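Local coordinates for general stress protein 26 (Bacillus anthracis, PDB 3EC6) that binds flavin-adenine dinucleotide and, as a stress protein of the pyridoxamine 5'-phosphate oxidase family, may serve in flavin-dependent redox chemistry, though its function is unknown, at residues T10-Q15 with F40-A45; P60-L65 with I116-D121. One frame throughout, in Å; residues are numbered along the deposited sequence. Where two conformers were deposited one is given.

Interaction 1 of 2, residues T10-Q15 with F40-A45; sequences TIIQGQ and FVLYVA. With FAD (flavin-adenine dinucleotide), chain B.
Ile12 meets Phe40 and Leu42 through its two separate branches. Its longer branch ends in CD1, which comes to the edge of the Phe40 ring, close to the ring plane, with Ile12 CD1 4.0 Å from Phe40 CD1; the two side chains cross at about a right angle. With CG1 anti to the carbonyl carbon (chi1 -66°), the gamma methyl falls anti to the backbone N, and Ile12 CG2 lies 3.9 Å from Leu42 CD2. The backbones stay well apart, Ile12 CA and Phe40 CA being 8.0 Å from each other, and the contact is wholly apolar. The Leu42 and Phe40 side chains both come nearer the helix at their ends, although neither starts out aimed directly at it. In the split beta-barrel of this flavin-binding family, these three side chains join the last turn of helix 4-13 to the start of strand 41-47 and the loop residue just before it. The strand then carries on to the cofactor: the imide N3 of FAD donates a nearly straight hydrogen bond (175°) to Ala45 O over 2.8 Å, and Val44 CG1 lies 4.2 Å from the flavin atom O4. Farther out, Phe40 also packs on Lys5, Ile8 and Thr9 of helix 4-13, so its ring bears on the helix over more than one turn. Ile12 touches His37 and Ile78 as well, while Leu42 adds His37 and Val80. FAD is also hydrogen-bonded to Thr46 and Lys51 of this chain and to Glu79 of the second subunit, placing the flavin site between the two chains.

Interaction 2 of 2, residues P60-L65 with I116-D121; sequences PNVHVL and IKINPD
No flat group enters the contact of Val62 and Val64 with Ile118, which is made by methyl and methylene groups; His63 leaves its backbone away from segment 116-121, and its ring meets that of His29 of the second subunit, planes at about 50°, and is hydrogen-bonded through NE2 to OE1 of Glu79 in its own chain. Ile118 divides its branches between the two valines. Its gamma methyl, Ile118 CG2, lies 3.7 Å from Val62 CG2, and Ile118 CG1 is 4.0 Å from that same methyl. The longer branch, with chi2 158°, extends to Val64, bringing Ile118 CD1 within 3.8 Å of Val64 CG2. Val62 CG2 sits between its own backbone N and carbonyl carbon (chi1 -60° for CG1), whereas Val64 CG2 is anti to the carbonyl carbon, so each valine offers the methyl facing Ile118. All three residues are buried in the barrel interior. Strands 61-66 and 113-126 are not paired with each other; both flank strand 77-87, which bonds to Val62 and Val64 through Gly82 and Val80. Leu20 of strand 17-24 touches both Val62 and Ile118, and Ile56 of helix 51-58 packs on Val62.

In the fold
Interaction 1 closes along the chain before interaction 2 opens, and their centres lie 12 Å apart within one antiparallel barrel. Strands 41-47 and 113-126 are neighbours and tie the two directly: Leu42 O to Ile118 N is 2.8 Å and Val44 O to Ile116 N is 2.7 Å, both probable hydrogen bonds. Interaction 1 brings in helix 4-13, and interaction 2 reaches across the interior to strand 61-66. Strand 77-87 is a further shared neighbour: Val80 meets Leu42 of interaction 1 and is backbone-bonded to Val64 of interaction 2. Helix 4-13 and strand 61-66 are thus linked through two paired strands, one carrying Ala45 at the flavin; the second subunit comes in at His63 and the FAD site.

Interaction 1 of 2, residues T10-Q15 with F40-A45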
loop_
_atom_site.group_PDB
_atom_site.type_symbol
_atom_site.label_atom_id
_atom_site.label_comp_id
_atom_site.label_asym_id
_atom_site.label_seq_id
_atom_site.Cartn_x
_atom_site.Cartn_y
_atom_site.Cartn_z
ATOM N N THR A 10 7.435 14.681 -12.026
ATOM C CA THR A 10 6.712 15.644 -11.163
ATOM C C THR A 10 6.294 14.913 -9.876
ATOM O O THR A 10 6.565 15.381 -8.743
ATOM C CB THR A 10 5.494 16.245 -11.908
ATOM O OG1 THR A 10 5.921 17.020 -13.052
ATOM C CG2 THR A 10 4.657 17.115 -11.002
ATOM N N ILE A 11 5.695 13.725 -10.060
ATOM C CA ILE A 11 5.255 12.930 -8.915
ATOM C C ILE A 11 6.438 12.468 -8.125
ATOM O O ILE A 11 6.483 12.624 -6.901
ATOM C CB ILE A 11 4.324 11.742 -9.326
ATOM C CG1 ILE A 11 3.008 12.249 -9.946
ATOM C CG2 ILE A 11 4.022 10.851 -8.123
ATOM C CD1 ILE A 11 2.134 13.045 -8.985
ATOM N N ILE A 12 7.416 11.860 -8.797
ATOM C CA ILE A 12 8.611 11.397 -8.146
ATOM C C ILE A 12 9.381 12.597 -7.462
ATOM O O ILE A 12 10.011 12.378 -6.457
ATOM C CB ILE A 12 9.484 10.538 -9.126
ATOM C CG1 ILE A 12 8.754 9.234 -9.498
ATOM C CG2 ILE A 12 10.858 10.148 -8.533
ATOM C CD1 ILE A 12 9.351 8.652 -10.798
ATOM N N GLN A 13 9.259 13.825 -7.977
ATOM C CA GLN A 13 10.010 14.981 -7.421
ATOM C C GLN A 13 9.240 15.666 -6.290
ATOM O O GLN A 13 9.764 16.614 -5.663
ATOM C CB GLN A 13 10.391 16.000 -8.515
ATOM C CG GLN A 13 9.214 16.880 -9.004
ATOM C CD GLN A 13 9.543 17.789 -10.222
ATOM O OE1 GLN A 13 8.772 18.720 -10.557
ATOM N NE2 GLN A 13 10.683 17.512 -10.887
ATOM N N GLY A 14 8.002 15.202 -6.045
ATOM C CA GLY A 14 7.146 15.797 -5.003
ATOM C C GLY A 14 7.317 15.148 -3.634
ATOM O O GLY A 14 8.450 14.761 -3.234
ATOM N N GLN A 15 6.226 15.029 -2.881
ATOM C CA GLN A 15 6.387 14.418 -1.543
ATOM C C GLN A 15 6.948 12.998 -1.585
ATOM O O GLN A 15 6.729 12.238 -2.506
ATOM C CB GLN A 15 5.139 14.527 -0.638
ATOM C CG GLN A 15 5.491 14.635 0.896
ATOM C CD GLN A 15 5.473 13.272 1.663
ATOM O OE1 GLN A 15 6.330 13.003 2.528
ATOM N NE2 GLN A 15 4.496 12.431 1.346
ATOM N N PHE A 40 14.354 7.405 -13.109
ATOM C CA PHE A 40 13.116 6.674 -12.767
ATOM C C PHE A 40 13.356 5.505 -11.833
ATOM O O PHE A 40 12.423 4.804 -11.458
ATOM C CB PHE A 40 12.392 6.174 -14.043
ATOM C CG PHE A 40 11.891 7.303 -14.914
ATOM C CD1 PHE A 40 10.853 8.123 -14.481
ATOM C CD2 PHE A 40 12.508 7.565 -16.144
ATOM C CE1 PHE A 40 10.419 9.177 -15.246
ATOM C CE2 PHE A 40 12.060 8.634 -16.944
ATOM C CZ PHE A 40 11.011 9.429 -16.486
ATOM N N VAL A 41 14.600 5.344 -11.394
ATOM C CA VAL A 41 14.943 4.293 -10.435
ATOM C C VAL A 41 14.686 4.783 -9.029
ATOM O O VAL A 41 15.165 5.854 -8.640
ATOM C CB VAL A 41 16.440 3.850 -10.594
ATOM C CG1 VAL A 41 16.806 2.841 -9.512
ATOM C CG2 VAL A 41 16.651 3.245 -12.026
ATOM N N LEU A 42 13.908 4.024 -8.252
ATOM C CA LEU A 42 13.512 4.508 -6.913
ATOM C C LEU A 42 14.409 3.818 -5.888
ATOM O O LEU A 42 14.927 2.731 -6.101
ATOM C CB LEU A 42 12.027 4.180 -6.572
ATOM C CG LEU A 42 11.056 4.826 -7.559
ATOM C CD1 LEU A 42 9.640 4.409 -7.178
ATOM C CD2 LEU A 42 11.155 6.337 -7.545
ATOM N N TYR A 43 14.609 4.496 -4.757
ATOM C CA TYR A 43 15.429 3.917 -3.667
ATOM C C TYR A 43 14.739 4.199 -2.335
ATOM O O TYR A 43 14.153 5.270 -2.160
ATOM C CB TYR A 43 16.810 4.586 -3.586
ATOM C CG TYR A 43 17.729 4.326 -4.790
ATOM C CD1 TYR A 43 18.592 3.209 -4.791
ATOM C CD2 TYR A 43 17.686 5.150 -5.920
ATOM C CE1 TYR A 43 19.447 2.930 -5.906
ATOM C CE2 TYR A 43 18.491 4.870 -7.029
ATOM C CZ TYR A 43 19.362 3.777 -7.016
ATOM O OH TYR A 43 20.175 3.477 -8.099
ATOM N N VAL A 44 14.806 3.248 -1.420
ATOM C CA VAL A 44 14.266 3.452 -0.062
ATOM C C VAL A 44 15.402 3.094 0.910
ATOM O O VAL A 44 16.093 2.087 0.724
ATOM C CB VAL A 44 13.089 2.513 0.196
ATOM C CG1 VAL A 44 12.629 2.585 1.648
ATOM C CG2 VAL A 44 11.923 2.895 -0.743
ATOM N N ALA A 45 15.590 3.929 1.922
ATOM C CA ALA A 45 16.585 3.695 2.960
ATOM C C ALA A 45 15.936 2.901 4.059
ATOM O O ALA A 45 14.823 3.248 4.527
ATOM C CB ALA A 45 17.099 5.052 3.470
HETATM P PA FAD B . 9.941 -4.919 10.305
HETATM O O1A FAD B . 11.100 -5.770 9.807
HETATM O O2A FAD B . 10.312 -3.988 11.445
HETATM O O5B FAD B . 8.736 -5.835 10.934
HETATM C C5B FAD B . 7.534 -5.169 11.242
HETATM C C4B FAD B . 6.501 -5.893 10.402
HETATM O O4B FAD B . 6.289 -7.198 10.980
HETATM C C3B FAD B . 5.188 -5.118 10.409
HETATM O O3B FAD B . 5.020 -4.384 9.196
HETATM C C2B FAD B . 4.159 -6.210 10.702
HETATM O O2B FAD B . 3.626 -6.727 9.494
HETATM C C1B FAD B . 4.943 -7.318 11.408
HETATM N N9A FAD B . 4.889 -7.162 12.884
HETATM C C8A FAD B . 4.711 -5.982 13.570
HETATM N N7A FAD B . 4.706 -6.244 14.901
HETATM C C5A FAD B . 4.893 -7.566 15.081
HETATM C C6A FAD B . 4.964 -8.326 16.248
HETATM N N6A FAD B . 4.546 -7.782 17.401
HETATM N N1A FAD B . 5.148 -9.693 16.124
HETATM C C2A FAD B . 5.264 -10.283 14.867
HETATM N N3A FAD B . 5.193 -9.511 13.712
HETATM C C4A FAD B . 5.011 -8.165 13.824
HETATM N N1 FAD B . 10.990 2.626 7.658
HETATM C C2 FAD B . 12.201 2.602 6.997
HETATM O O2 FAD B . 12.974 1.703 7.340
HETATM N N3 FAD B . 12.487 3.493 5.989
HETATM C C4 FAD B . 11.583 4.474 5.643
HETATM O O4 FAD B . 11.861 5.290 4.717
HETATM C C4X FAD B . 10.367 4.565 6.350
HETATM N N5 FAD B . 9.465 5.561 6.012
HETATM C C5X FAD B . 8.274 5.636 6.722
HETATM C C6 FAD B . 7.390 6.675 6.372
HETATM C C7 FAD B . 6.176 6.726 7.065
HETATM C C7M FAD B . 5.220 7.840 6.709
HETATM C C8 FAD B . 5.858 5.783 8.067
HETATM C C8M FAD B . 4.534 5.804 8.816
HETATM C C9 FAD B . 6.730 4.728 8.364
HETATM C C9A FAD B . 7.966 4.663 7.691
HETATM N N10 FAD B . 8.857 3.639 7.990
HETATM C C10 FAD B . 10.082 3.609 7.325
HETATM C "C1'" FAD B . 8.552 2.506 8.913
HETATM C "C2'" FAD B . 8.051 1.241 8.199
HETATM O "O2'" FAD B . 6.852 1.507 7.466
HETATM C "C3'" FAD B . 7.709 0.207 9.273
HETATM O "O3'" FAD B . 8.905 0.007 10.046
HETATM C "C4'" FAD B . 7.243 -1.109 8.663
HETATM O "O4'" FAD B . 6.657 -1.999 9.667
HETATM C "C5'" FAD B . 8.421 -1.826 7.980
HETATM O "O5'" FAD B . 7.968 -3.076 7.479
HETATM P P FAD B . 9.003 -4.295 7.683
HETATM O O1P FAD B . 8.335 -5.632 7.382
HETATM O O2P FAD B . 10.333 -4.040 7.033
HETATM O O3P FAD B . 9.145 -4.064 9.261
#

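Interaction 2 of 2, residues P60-L65 with I116-D121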
loop_
_atom_site.group_PDB
_atom_site.type_symbol
_atom_site.label_atom_id
_atom_site.label_comp_id
_atom_site.label_asym_id
_atom_site.label_seq_id
_atom_site.Cartn_x
_atom_site.Cartn_y
_atom_site.Cartn_z
ATOM N N PRO A 60 11.741 -11.029 -5.704
ATOM C CA PRO A 60 12.206 -9.661 -5.915
ATOM C C PRO A 60 11.153 -8.672 -6.478
ATOM O O PRO A 60 11.455 -7.479 -6.630
ATOM C CB PRO A 60 13.322 -9.830 -6.980
ATOM C CG PRO A 60 12.916 -10.977 -7.788
ATOM C CD PRO A 60 12.194 -11.957 -6.767
ATOM N N ASN A 61 9.960 -9.177 -6.793
ATOM C CA ASN A 61 8.923 -8.324 -7.423
ATOM C C ASN A 61 8.283 -7.438 -6.385
ATOM O O ASN A 61 7.855 -7.926 -5.337
ATOM C CB ASN A 61 7.832 -9.190 -8.028
ATOM C CG ASN A 61 8.340 -10.015 -9.178
ATOM O OD1 ASN A 61 8.720 -11.178 -8.993
ATOM N ND2 ASN A 61 8.384 -9.425 -10.331
ATOM N N VAL A 62 8.275 -6.145 -6.674
ATOM C CA VAL A 62 7.683 -5.174 -5.721
ATOM C C VAL A 62 6.758 -4.243 -6.444
ATOM O O VAL A 62 6.738 -4.159 -7.663
ATOM C CB VAL A 62 8.784 -4.326 -5.007
ATOM C CG1 VAL A 62 9.727 -5.254 -4.237
ATOM C CG2 VAL A 62 9.552 -3.423 -5.988
ATOM N N HIS A 63 5.928 -3.567 -5.676
ATOM C CA HIS A 63 4.938 -2.644 -6.233
ATOM C C HIS A 63 5.020 -1.377 -5.380
ATOM O O HIS A 63 5.177 -1.455 -4.158
ATOM C CB HIS A 63 3.564 -3.294 -6.129
ATOM C CG HIS A 63 2.463 -2.480 -6.717
ATOM N ND1 HIS A 63 1.831 -1.483 -5.990
ATOM C CD2 HIS A 63 1.942 -2.443 -7.962
ATOM C CE1 HIS A 63 0.917 -0.912 -6.755
ATOM N NE2 HIS A 63 0.957 -1.472 -7.959
ATOM N N VAL A 64 4.964 -0.216 -6.012
ATOM C CA VAL A 64 5.015 1.092 -5.325
ATOM C C VAL A 64 3.807 1.920 -5.706
ATOM O O VAL A 64 3.472 1.996 -6.856
ATOM C CB VAL A 64 6.313 1.844 -5.708
ATOM C CG1 VAL A 64 6.314 3.261 -5.133
ATOM C CG2 VAL A 64 7.536 1.084 -5.231
ATOM N N LEU A 65 3.184 2.538 -4.699
ATOM C CA LEU A 65 2.184 3.598 -4.875
ATOM C C LEU A 65 2.826 4.860 -4.349
ATOM O O LEU A 65 3.340 4.891 -3.222
ATOM C CB LEU A 65 0.873 3.348 -4.095
ATOM C CG LEU A 65 0.127 2.110 -4.493
ATOM C CD1 LEU A 65 -1.026 1.938 -3.514
ATOM C CD2 LEU A 65 -0.476 2.381 -5.888
ATOM N N ILE A 116 17.059 -0.086 -0.616
ATOM C CA ILE A 116 16.354 -0.960 -1.554
ATOM C C ILE A 116 16.250 -0.193 -2.885
ATOM O O ILE A 116 15.763 0.927 -2.922
ATOM C CB ILE A 116 14.983 -1.241 -1.043
ATOM C CG1 ILE A 116 15.052 -1.987 0.277
ATOM C CG2 ILE A 116 14.231 -2.040 -2.107
ATOM C CD1 ILE A 116 13.648 -2.178 0.930
ATOM N N LYS A 117 16.775 -0.798 -3.958
ATOM C CA LYS A 117 16.821 -0.208 -5.280
ATOM C C LYS A 117 15.695 -0.828 -6.079
ATOM O O LYS A 117 15.573 -2.043 -6.171
ATOM C CB LYS A 117 18.166 -0.546 -5.948
ATOM C CG LYS A 117 18.182 -0.141 -7.412
ATOM C CD LYS A 117 19.584 -0.331 -7.975
ATOM C CE LYS A 117 19.638 -0.061 -9.463
ATOM N NZ LYS A 117 20.995 -0.363 -9.998
ATOM N N ILE A 118 14.831 -0.020 -6.672
ATOM C CA ILE A 118 13.678 -0.576 -7.406
ATOM C C ILE A 118 13.848 -0.181 -8.866
ATOM O O ILE A 118 13.794 1.015 -9.228
ATOM C CB ILE A 118 12.352 -0.004 -6.862
ATOM C CG1 ILE A 118 12.145 -0.474 -5.453
ATOM C CG2 ILE A 118 11.163 -0.541 -7.715
ATOM C CD1 ILE A 118 11.242 0.379 -4.678
ATOM N N ASN A 119 14.093 -1.184 -9.701
ATOM C CA ASN A 119 14.286 -0.976 -11.139
ATOM C C ASN A 119 12.946 -1.123 -11.808
ATOM O O ASN A 119 12.413 -2.221 -11.841
ATOM C CB ASN A 119 15.249 -1.996 -11.740
ATOM C CG ASN A 119 16.677 -1.615 -11.522
ATOM O OD1 ASN A 119 17.327 -2.122 -10.627
ATOM N ND2 ASN A 119 17.160 -0.670 -12.318
ATOM N N PRO A 120 12.368 -0.019 -12.286
ATOM C CA PRO A 120 10.994 -0.130 -12.751
ATOM C C PRO A 120 10.916 -0.852 -14.113
ATOM O O PRO A 120 11.772 -0.657 -14.986
ATOM C CB PRO A 120 10.553 1.333 -12.941
ATOM C CG PRO A 120 11.900 2.017 -13.375
ATOM C CD PRO A 120 12.906 1.348 -12.467
ATOM N N ASP A 121 9.882 -1.680 -14.243
ATOM C CA ASP A 121 9.549 -2.204 -15.576
ATOM C C ASP A 121 8.419 -1.395 -16.128
ATOM O O ASP A 121 8.402 -1.125 -17.352
ATOM C CB ASP A 121 9.144 -3.690 -15.495
ATOM C CG ASP A 121 10.358 -4.586 -15.207
ATOM O OD1 ASP A 121 11.393 -4.379 -15.822
ATOM O OD2 ASP A 121 10.324 -5.435 -14.258
#